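Local coordinates for matrix protein VP40 (Lake Victoria marburgvirus, PDB 5B0V), which forms the viral matrix, driving particle assembly and budding at the host plasma membrane, and contributes to evasion of the interferon response, at residues 126-139 against 151-164. Sequence-based numbering, arbitrary orientation.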
ATOM      1  N   GLN A 126      10.044  -4.624  23.381  1.00 44.48           N
ATOM      2  CA  GLN A 126       9.404  -4.548  24.677  1.00 44.44           C
ATOM      3  C   GLN A 126      10.051  -3.467  25.478  1.00 45.07           C
ATOM      4  O   GLN A 126      11.238  -3.225  25.338  1.00 46.13           O
ATOM      5  CB  GLN A 126       9.612  -5.852  25.426  1.00 46.64           C
ATOM      6  CG  GLN A 126       9.037  -7.085  24.767  1.00 46.55           C
ATOM      7  CD  GLN A 126       9.604  -8.348  25.386  1.00 48.98           C
ATOM      8  OE1 GLN A 126      10.357  -9.076  24.736  1.00 50.16           O
ATOM      9  NE2 GLN A 126       9.257  -8.607  26.657  1.00 49.40           N
ATOM     10  N   PHE A 127       9.290  -2.851  26.370  1.00 45.10           N
ATOM     11  CA  PHE A 127       9.885  -1.990  27.397  1.00 46.72           C
ATOM     12  C   PHE A 127       8.952  -1.841  28.613  1.00 47.34           C
ATOM     13  O   PHE A 127       7.753  -2.084  28.520  1.00 45.77           O
ATOM     14  CB  PHE A 127      10.249  -0.630  26.791  1.00 45.33           C
ATOM     15  CG  PHE A 127       9.075   0.150  26.352  1.00 42.80           C
ATOM     16  CD1 PHE A 127       8.398  -0.184  25.206  1.00 41.02           C
ATOM     17  CD2 PHE A 127       8.615   1.213  27.113  1.00 43.16           C
ATOM     18  CE1 PHE A 127       7.290   0.545  24.802  1.00 39.65           C
ATOM     19  CE2 PHE A 127       7.501   1.947  26.724  1.00 41.28           C
ATOM     20  CZ  PHE A 127       6.836   1.607  25.567  1.00 39.59           C
ATOM     21  N   THR A 128       9.518  -1.484  29.762  1.00 49.96           N
ATOM     22  CA  THR A 128       8.710  -1.185  30.944  1.00 50.67           C
ATOM     23  C   THR A 128       8.573   0.343  31.112  1.00 49.63           C
ATOM     24  O   THR A 128       9.496   1.094  30.828  1.00 49.64           O
ATOM     25  CB  THR A 128       9.291  -1.905  32.189  1.00 53.88           C
ATOM     26  OG1 THR A 128       8.260  -2.127  33.160  1.00 54.28           O
ATOM     27  CG2 THR A 128      10.455  -1.128  32.837  1.00 56.46           C
ATOM     28  N   HIS A 129       7.407   0.791  31.549  1.00 48.92           N
ATOM     29  CA  HIS A 129       7.156   2.212  31.730  1.00 49.54           C
ATOM     30  C   HIS A 129       6.266   2.491  32.925  1.00 50.13           C
ATOM     31  O   HIS A 129       5.122   2.031  32.981  1.00 49.02           O
ATOM     32  CB  HIS A 129       6.494   2.778  30.504  1.00 47.90           C
ATOM     33  CG  HIS A 129       6.401   4.268  30.512  1.00 49.06           C
ATOM     34  ND1 HIS A 129       5.198   4.945  30.471  1.00 47.56           N
ATOM     35  CD2 HIS A 129       7.369   5.216  30.557  1.00 50.79           C
ATOM     36  CE1 HIS A 129       5.427   6.245  30.475  1.00 48.08           C
ATOM     37  NE2 HIS A 129       6.736   6.436  30.527  1.00 50.32           N
ATOM     38  N   ASN A 130       6.796   3.260  33.868  1.00 52.13           N
ATOM     39  CA  ASN A 130       6.133   3.482  35.143  1.00 54.07           C
ATOM     40  C   ASN A 130       5.703   2.147  35.730  1.00 56.09           C
ATOM     41  O   ASN A 130       4.571   1.991  36.196  1.00 55.59           O
ATOM     42  CB  ASN A 130       4.929   4.416  34.986  1.00 52.15           C
ATOM     43  CG  ASN A 130       5.339   5.836  34.653  1.00 51.88           C
ATOM     44  OD1 ASN A 130       4.693   6.512  33.855  1.00 50.77           O
ATOM     45  ND2 ASN A 130       6.422   6.294  35.264  1.00 53.80           N
ATOM     46  N   GLY A 131       6.630   1.189  35.698  1.00 59.12           N
ATOM     47  CA  GLY A 131       6.344  -0.185  36.099  1.00 60.35           C
ATOM     48  C   GLY A 131       5.089  -0.719  35.437  1.00 58.59           C
ATOM     49  O   GLY A 131       4.130  -1.074  36.097  1.00 59.00           O
ATOM     50  N   GLN A 132       5.064  -0.728  34.119  1.00 58.00           N
ATOM     51  CA  GLN A 132       3.932  -1.315  33.407  1.00 57.13           C
ATOM     52  C   GLN A 132       4.424  -1.834  32.069  1.00 55.54           C
ATOM     53  O   GLN A 132       5.042  -1.089  31.330  1.00 55.19           O
ATOM     54  CB  GLN A 132       2.855  -0.260  33.207  1.00 56.95           C
ATOM     55  CG  GLN A 132       1.432  -0.717  33.487  1.00 57.99           C
ATOM     56  CD  GLN A 132       0.418   0.393  33.227  1.00 58.94           C
ATOM     57  OE1 GLN A 132       0.771   1.482  32.746  1.00 57.95           O
ATOM     58  NE2 GLN A 132      -0.851   0.123  33.537  1.00 59.18           N
ATOM     59  N   LYS A 133       4.154  -3.097  31.741  1.00 54.73           N
ATOM     60  CA  LYS A 133       4.822  -3.720  30.599  1.00 53.07           C
ATOM     61  C   LYS A 133       4.168  -3.295  29.306  1.00 49.53           C
ATOM     62  O   LYS A 133       2.954  -3.423  29.128  1.00 48.40           O
ATOM     63  CB  LYS A 133       4.865  -5.245  30.724  1.00 55.02           C
ATOM     64  CG  LYS A 133       5.771  -5.713  31.843  1.00 59.01           C
ATOM     65  CD  LYS A 133       6.050  -7.207  31.792  1.00 62.80           C
ATOM     66  CE  LYS A 133       7.066  -7.571  30.711  1.00 65.16           C
ATOM     67  NZ  LYS A 133       7.480  -9.011  30.762  1.00 68.09           N
ATOM     68  N   PHE A 134       5.001  -2.794  28.403  1.00 48.52           N
ATOM     69  CA  PHE A 134       4.564  -2.340  27.095  1.00 46.09           C
ATOM     70  C   PHE A 134       5.222  -3.107  25.968  1.00 46.42           C
ATOM     71  O   PHE A 134       6.215  -3.824  26.143  1.00 48.71           O
ATOM     72  CB  PHE A 134       4.890  -0.863  26.928  1.00 45.50           C
ATOM     73  CG  PHE A 134       3.991   0.021  27.694  1.00 44.53           C
ATOM     74  CD1 PHE A 134       2.811   0.474  27.136  1.00 43.07           C
ATOM     75  CD2 PHE A 134       4.297   0.376  28.994  1.00 45.66           C
ATOM     76  CE1 PHE A 134       1.960   1.297  27.861  1.00 42.92           C
ATOM     77  CE2 PHE A 134       3.447   1.192  29.727  1.00 45.36           C
ATOM     78  CZ  PHE A 134       2.274   1.651  29.164  1.00 43.38           C
ATOM     79  N   VAL A 135       4.659  -2.922  24.789  1.00 45.32           N
ATOM     80  CA  VAL A 135       5.161  -3.554  23.573  1.00 44.55           C
ATOM     81  C   VAL A 135       5.146  -2.482  22.483  1.00 41.98           C
ATOM     82  O   VAL A 135       4.113  -1.856  22.257  1.00 40.98           O
ATOM     83  CB  VAL A 135       4.283  -4.774  23.232  1.00 44.20           C
ATOM     84  CG1 VAL A 135       2.962  -4.313  22.678  1.00 43.35           C
ATOM     85  CG2 VAL A 135       4.921  -5.701  22.226  1.00 45.22           C
ATOM     86  N   ARG A 136       6.285  -2.237  21.849  1.00 41.40           N
ATOM     87  CA  ARG A 136       6.389  -1.196  20.826  1.00 40.53           C
ATOM     88  C   ARG A 136       6.573  -1.783  19.450  1.00 39.15           C
ATOM     89  O   ARG A 136       7.563  -2.479  19.189  1.00 40.36           O
ATOM     90  CB  ARG A 136       7.578  -0.291  21.112  1.00 43.37           C
ATOM     91  CG  ARG A 136       7.534   1.024  20.355  1.00 44.53           C
ATOM     92  CD  ARG A 136       8.890   1.713  20.346  1.00 47.50           C
ATOM     93  NE  ARG A 136       9.368   2.028  21.688  1.00 50.91           N
ATOM     94  CZ  ARG A 136       8.862   2.975  22.487  1.00 52.33           C
ATOM     95  NH1 ARG A 136       7.835   3.740  22.106  1.00 50.70           N
ATOM     96  NH2 ARG A 136       9.391   3.154  23.699  1.00 54.09           N
ATOM     97  N   VAL A 137       5.636  -1.516  18.556  1.00 36.51           N
ATOM     98  CA  VAL A 137       5.869  -1.886  17.176  1.00 35.91           C
ATOM     99  C   VAL A 137       6.457  -0.688  16.440  1.00 35.26           C
ATOM    100  O   VAL A 137       5.927   0.413  16.497  1.00 33.52           O
ATOM    101  CB  VAL A 137       4.645  -2.484  16.479  1.00 35.27           C
ATOM    102  CG1 VAL A 137       3.393  -1.739  16.844  1.00 34.90           C
ATOM    103  CG2 VAL A 137       4.839  -2.496  14.970  1.00 35.38           C
ATOM    104  N   ASN A 138       7.590  -0.938  15.786  1.00 36.14           N
ATOM    105  CA  ASN A 138       8.413   0.079  15.169  1.00 36.88           C
ATOM    106  C   ASN A 138       8.351   0.024  13.661  1.00 36.34           C
ATOM    107  O   ASN A 138       8.442  -1.038  13.081  1.00 36.03           O
ATOM    108  CB  ASN A 138       9.859  -0.133  15.569  1.00 38.79           C
ATOM    109  CG  ASN A 138      10.061  -0.066  17.062  1.00 39.90           C
ATOM    110  OD1 ASN A 138      10.146   1.017  17.632  1.00 39.39           O
ATOM    111  ND2 ASN A 138      10.162  -1.230  17.702  1.00 41.16           N
ATOM    112  N   ARG A 139       8.211   1.183  13.033  1.00 36.28           N
ATOM    113  CA  ARG A 139       8.273   1.276  11.593  1.00 36.69           C
ATOM    114  C   ARG A 139       9.626   1.868  11.262  1.00 38.90           C
ATOM    115  O   ARG A 139       9.920   2.989  11.654  1.00 38.85           O
ATOM    116  CB  ARG A 139       7.163   2.161  11.034  1.00 34.86           C
ATOM    117  CG  ARG A 139       6.999   2.000   9.545  1.00 34.40           C
ATOM    118  CD  ARG A 139       6.146   3.054   8.871  1.00 33.53           C
ATOM    119  NE  ARG A 139       6.813   3.300   7.601  1.00 34.29           N
ATOM    120  CZ  ARG A 139       6.960   4.449   6.990  1.00 34.91           C
ATOM    121  NH1 ARG A 139       6.487   5.563   7.508  1.00 35.11           N
ATOM    122  NH2 ARG A 139       7.615   4.476   5.844  1.00 36.39           N
HETATM  123  N   MSE A 151       2.091   6.138  14.308  1.00 30.75           N
HETATM  124  CA  MSE A 151       3.054   5.251  13.662  1.00 30.44           C
HETATM  125  C   MSE A 151       3.862   5.942  12.584  1.00 31.18           C
HETATM  126  O   MSE A 151       5.070   5.772  12.524  1.00 31.30           O
HETATM  127  CB  MSE A 151       2.320   4.047  13.098  1.00 29.21           C
HETATM  128  CG  MSE A 151       3.224   3.022  12.441  1.00 29.60           C
HETATM  129 SE   MSE A 151       4.014   1.764  13.730  1.00 29.91          SE
HETATM  130  CE  MSE A 151       5.653   2.772  13.820  1.00 31.20           C
ATOM    131  N   LEU A 152       3.222   6.743  11.731  1.00 31.42           N
ATOM    132  CA  LEU A 152       3.942   7.427  10.653  1.00 31.86           C
ATOM    133  C   LEU A 152       4.600   8.645  11.180  1.00 33.53           C
ATOM    134  O   LEU A 152       5.723   8.934  10.801  1.00 34.86           O
ATOM    135  CB  LEU A 152       3.015   7.846   9.537  1.00 31.38           C
ATOM    136  CG  LEU A 152       2.269   6.722   8.818  1.00 30.58           C
ATOM    137  CD1 LEU A 152       1.300   7.292   7.798  1.00 30.70           C
ATOM    138  CD2 LEU A 152       3.246   5.809   8.136  1.00 31.05           C
ATOM    139  N   ARG A 153       3.906   9.365  12.065  1.00 34.60           N
ATOM    140  CA  ARG A 153       4.449  10.605  12.657  1.00 36.63           C
ATOM    141  C   ARG A 153       5.738  10.395  13.448  1.00 37.99           C
ATOM    142  O   ARG A 153       6.738  11.017  13.157  1.00 38.12           O
ATOM    143  CB  ARG A 153       3.415  11.276  13.562  1.00 37.16           C
ATOM    144  CG  ARG A 153       3.815  12.683  14.035  1.00 38.98           C
ATOM    145  CD  ARG A 153       2.814  13.360  14.989  1.00 38.71           C
ATOM    146  NE  ARG A 153       2.483  12.570  16.189  1.00 38.51           N
ATOM    147  CZ  ARG A 153       1.308  11.981  16.435  1.00 37.64           C
ATOM    148  NH1 ARG A 153       0.289  12.082  15.590  1.00 37.66           N
ATOM    149  NH2 ARG A 153       1.144  11.275  17.545  1.00 37.49           N
ATOM    150  N   GLU A 154       5.688   9.513  14.447  1.00 39.41           N
ATOM    151  CA  GLU A 154       6.797   9.272  15.358  1.00 41.16           C
ATOM    152  C   GLU A 154       7.610   8.051  14.977  1.00 40.87           C
ATOM    153  O   GLU A 154       8.691   7.838  15.513  1.00 41.71           O
ATOM    154  CB  GLU A 154       6.260   9.061  16.767  1.00 42.86           C
ATOM    155  CG  GLU A 154       5.412  10.202  17.293  1.00 44.62           C
ATOM    156  CD  GLU A 154       6.213  11.197  18.104  1.00 48.82           C
ATOM    157  OE1 GLU A 154       6.769  10.805  19.154  1.00 50.95           O
ATOM    158  OE2 GLU A 154       6.294  12.379  17.691  1.00 52.73           O
ATOM    159  N   GLY A 155       7.094   7.212  14.091  1.00 39.68           N
ATOM    160  CA  GLY A 155       7.857   6.045  13.659  1.00 39.76           C
ATOM    161  C   GLY A 155       7.746   4.855  14.582  1.00 39.09           C
ATOM    162  O   GLY A 155       8.518   3.905  14.452  1.00 38.20           O
ATOM    163  N   ASN A 156       6.751   4.888  15.474  1.00 39.40           N
ATOM    164  CA  ASN A 156       6.481   3.794  16.409  1.00 39.86           C
ATOM    165  C   ASN A 156       5.145   3.968  17.131  1.00 39.46           C
ATOM    166  O   ASN A 156       4.576   5.048  17.167  1.00 40.63           O
ATOM    167  CB  ASN A 156       7.589   3.692  17.438  1.00 41.84           C
ATOM    168  CG  ASN A 156       7.418   4.693  18.549  1.00 42.89           C
ATOM    169  OD1 ASN A 156       6.914   4.361  19.622  1.00 45.00           O
ATOM    170  ND2 ASN A 156       7.804   5.927  18.293  1.00 43.82           N
ATOM    171  N   GLN A 157       4.679   2.897  17.747  1.00 39.26           N
ATOM    172  CA  GLN A 157       3.442   2.913  18.497  1.00 39.07           C
ATOM    173  C   GLN A 157       3.508   1.859  19.616  1.00 38.78           C
ATOM    174  O   GLN A 157       3.842   0.698  19.378  1.00 38.44           O
ATOM    175  CB  GLN A 157       2.300   2.605  17.532  1.00 40.01           C
ATOM    176  CG  GLN A 157       0.939   2.344  18.158  1.00 40.49           C
ATOM    177  CD  GLN A 157       0.208   3.628  18.452  1.00 40.57           C
ATOM    178  OE1 GLN A 157      -0.392   4.203  17.566  1.00 43.10           O
ATOM    179  NE2 GLN A 157       0.245   4.072  19.693  1.00 39.78           N
ATOM    180  N   ALA A 158       3.178   2.270  20.835  1.00 38.38           N
ATOM    181  CA  ALA A 158       3.214   1.386  21.999  1.00 37.98           C
ATOM    182  C   ALA A 158       1.830   0.869  22.377  1.00 37.18           C
ATOM    183  O   ALA A 158       0.816   1.520  22.122  1.00 34.98           O
ATOM    184  CB  ALA A 158       3.834   2.111  23.164  1.00 39.20           C
ATOM    185  N   PHE A 159       1.794  -0.314  22.982  1.00 38.48           N
ATOM    186  CA  PHE A 159       0.548  -0.901  23.476  1.00 39.66           C
ATOM    187  C   PHE A 159       0.852  -1.490  24.822  1.00 44.34           C
ATOM    188  O   PHE A 159       1.953  -2.016  25.005  1.00 47.85           O
ATOM    189  CB  PHE A 159       0.076  -2.006  22.547  1.00 38.13           C
ATOM    190  CG  PHE A 159      -0.187  -1.533  21.167  1.00 36.55           C
ATOM    191  CD1 PHE A 159       0.809  -1.522  20.207  1.00 36.64           C
ATOM    192  CD2 PHE A 159      -1.424  -1.052  20.839  1.00 35.92           C
ATOM    193  CE1 PHE A 159       0.562  -1.040  18.938  1.00 35.60           C
ATOM    194  CE2 PHE A 159      -1.685  -0.577  19.573  1.00 35.41           C
ATOM    195  CZ  PHE A 159      -0.692  -0.570  18.622  1.00 35.24           C
ATOM    196  N   ILE A 160      -0.085  -1.412  25.767  1.00 46.42           N
ATOM    197  CA  ILE A 160       0.088  -2.164  27.017  1.00 49.74           C
ATOM    198  C   ILE A 160       0.193  -3.619  26.611  1.00 49.10           C
ATOM    199  O   ILE A 160      -0.534  -4.084  25.748  1.00 47.42           O
ATOM    200  CB  ILE A 160      -1.070  -1.976  28.027  1.00 52.25           C
ATOM    201  CG1 ILE A 160      -1.008  -0.591  28.695  1.00 56.29           C
ATOM    202  CG2 ILE A 160      -0.993  -2.985  29.151  1.00 54.33           C
ATOM    203  CD1 ILE A 160      -1.697   0.541  27.930  1.00 56.06           C
ATOM    204  N   GLN A 161       1.125  -4.330  27.208  1.00 51.55           N
ATOM    205  CA  GLN A 161       1.347  -5.701  26.817  1.00 52.42           C
ATOM    206  C   GLN A 161       0.092  -6.513  26.987  1.00 51.67           C
ATOM    207  O   GLN A 161      -0.242  -7.310  26.137  1.00 51.28           O
ATOM    208  CB  GLN A 161       2.468  -6.324  27.633  1.00 55.97           C
ATOM    209  CG  GLN A 161       2.962  -7.624  27.045  1.00 58.31           C
ATOM    210  CD  GLN A 161       3.875  -8.372  27.986  1.00 62.44           C
ATOM    211  OE1 GLN A 161       5.094  -8.414  27.790  1.00 64.58           O
ATOM    212  NE2 GLN A 161       3.294  -8.956  29.028  1.00 65.41           N
ATOM    213  N   ASN A 162      -0.612  -6.339  28.089  1.00 53.84           N
ATOM    214  CA  ASN A 162      -1.760  -7.201  28.333  1.00 56.77           C
ATOM    215  C   ASN A 162      -2.899  -6.968  27.347  1.00 53.74           C
ATOM    216  O   ASN A 162      -3.943  -7.581  27.458  1.00 53.44           O
ATOM    217  CB  ASN A 162      -2.219  -7.128  29.800  1.00 61.24           C
ATOM    218  CG  ASN A 162      -2.595  -5.704  30.233  1.00 64.01           C
ATOM    219  OD1 ASN A 162      -3.477  -5.070  29.642  1.00 67.01           O
ATOM    220  ND2 ASN A 162      -1.916  -5.190  31.260  1.00 66.88           N
HETATM  221  N   MSE A 163      -2.694  -6.088  26.376  1.00 54.15           N
HETATM  222  CA  MSE A 163      -3.678  -5.870  25.292  1.00 54.52           C
HETATM  223  C   MSE A 163      -3.248  -6.506  23.994  1.00 52.79           C
HETATM  224  O   MSE A 163      -3.898  -6.339  22.956  1.00 51.47           O
HETATM  225  CB  MSE A 163      -3.874  -4.360  25.115  1.00 54.67           C
HETATM  226  CG  MSE A 163      -4.489  -3.747  26.379  1.00 57.18           C
HETATM  227 SE   MSE A 163      -6.335  -3.214  26.018  1.00 60.46          SE
HETATM  228  CE  MSE A 163      -5.800  -1.889  24.653  1.00 57.72           C
ATOM    229  N   VAL A 164      -2.126  -7.219  24.035  1.00 51.64           N
ATOM    230  CA  VAL A 164      -1.582  -7.856  22.851  1.00 50.43           C
ATOM    231  C   VAL A 164      -1.097  -9.273  23.120  1.00 50.24           C
ATOM    232  O   VAL A 164      -1.406 -10.189  22.360  1.00 49.52           O
ATOM    233  CB  VAL A 164      -0.433  -7.025  22.265  1.00 51.37           C
ATOM    234  CG1 VAL A 164      -0.934  -5.656  21.854  1.00 50.84           C
ATOM    235  CG2 VAL A 164       0.667  -6.818  23.265  1.00 53.64           C
TER
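V135 with F159 and V137 with Q157 form the hydrogen-bonded pairs of an antiparallel pairing between strands 133-139 and 156-160, each closed by two backbone bonds; V135 N reaches F159 O at 2.9 Å. Single bonds extend the pairing at its ends, from Q161 N to K133 O and from R139 N to G155 O. The tightly packed part is the apolar cluster on the face of V135, V137 and F159: CG1 of V135 lies against F159 CB and V164 CG2, while CG1 of V137 meets the F159 ring at its edge, 3.6 Å from CE1.

The other face is mixed and partly exposed. Here R136, its chain turned at chi3 (-61°), crosses N156 and gives NH1 to OD1 at 2.7 Å, approaching from above the amide carbonyl plane, with the two flat groups 72° apart. NH2 of the same guanidinium sits over the centre of the F127 ring, 3.4 Å above its plane, and CB of A158 touches that ring at its edge, 3.9 Å from CZ. The loose side is the exposed hairpin turn 129-132.

Strand 133-139 is the middle of a three-stranded antiparallel sheet, between 122-128 and 156-160. F159 and V164 pack against L98 of strand 91-104, whereas L152, from the short helix 150-154, packs against helix 110-119.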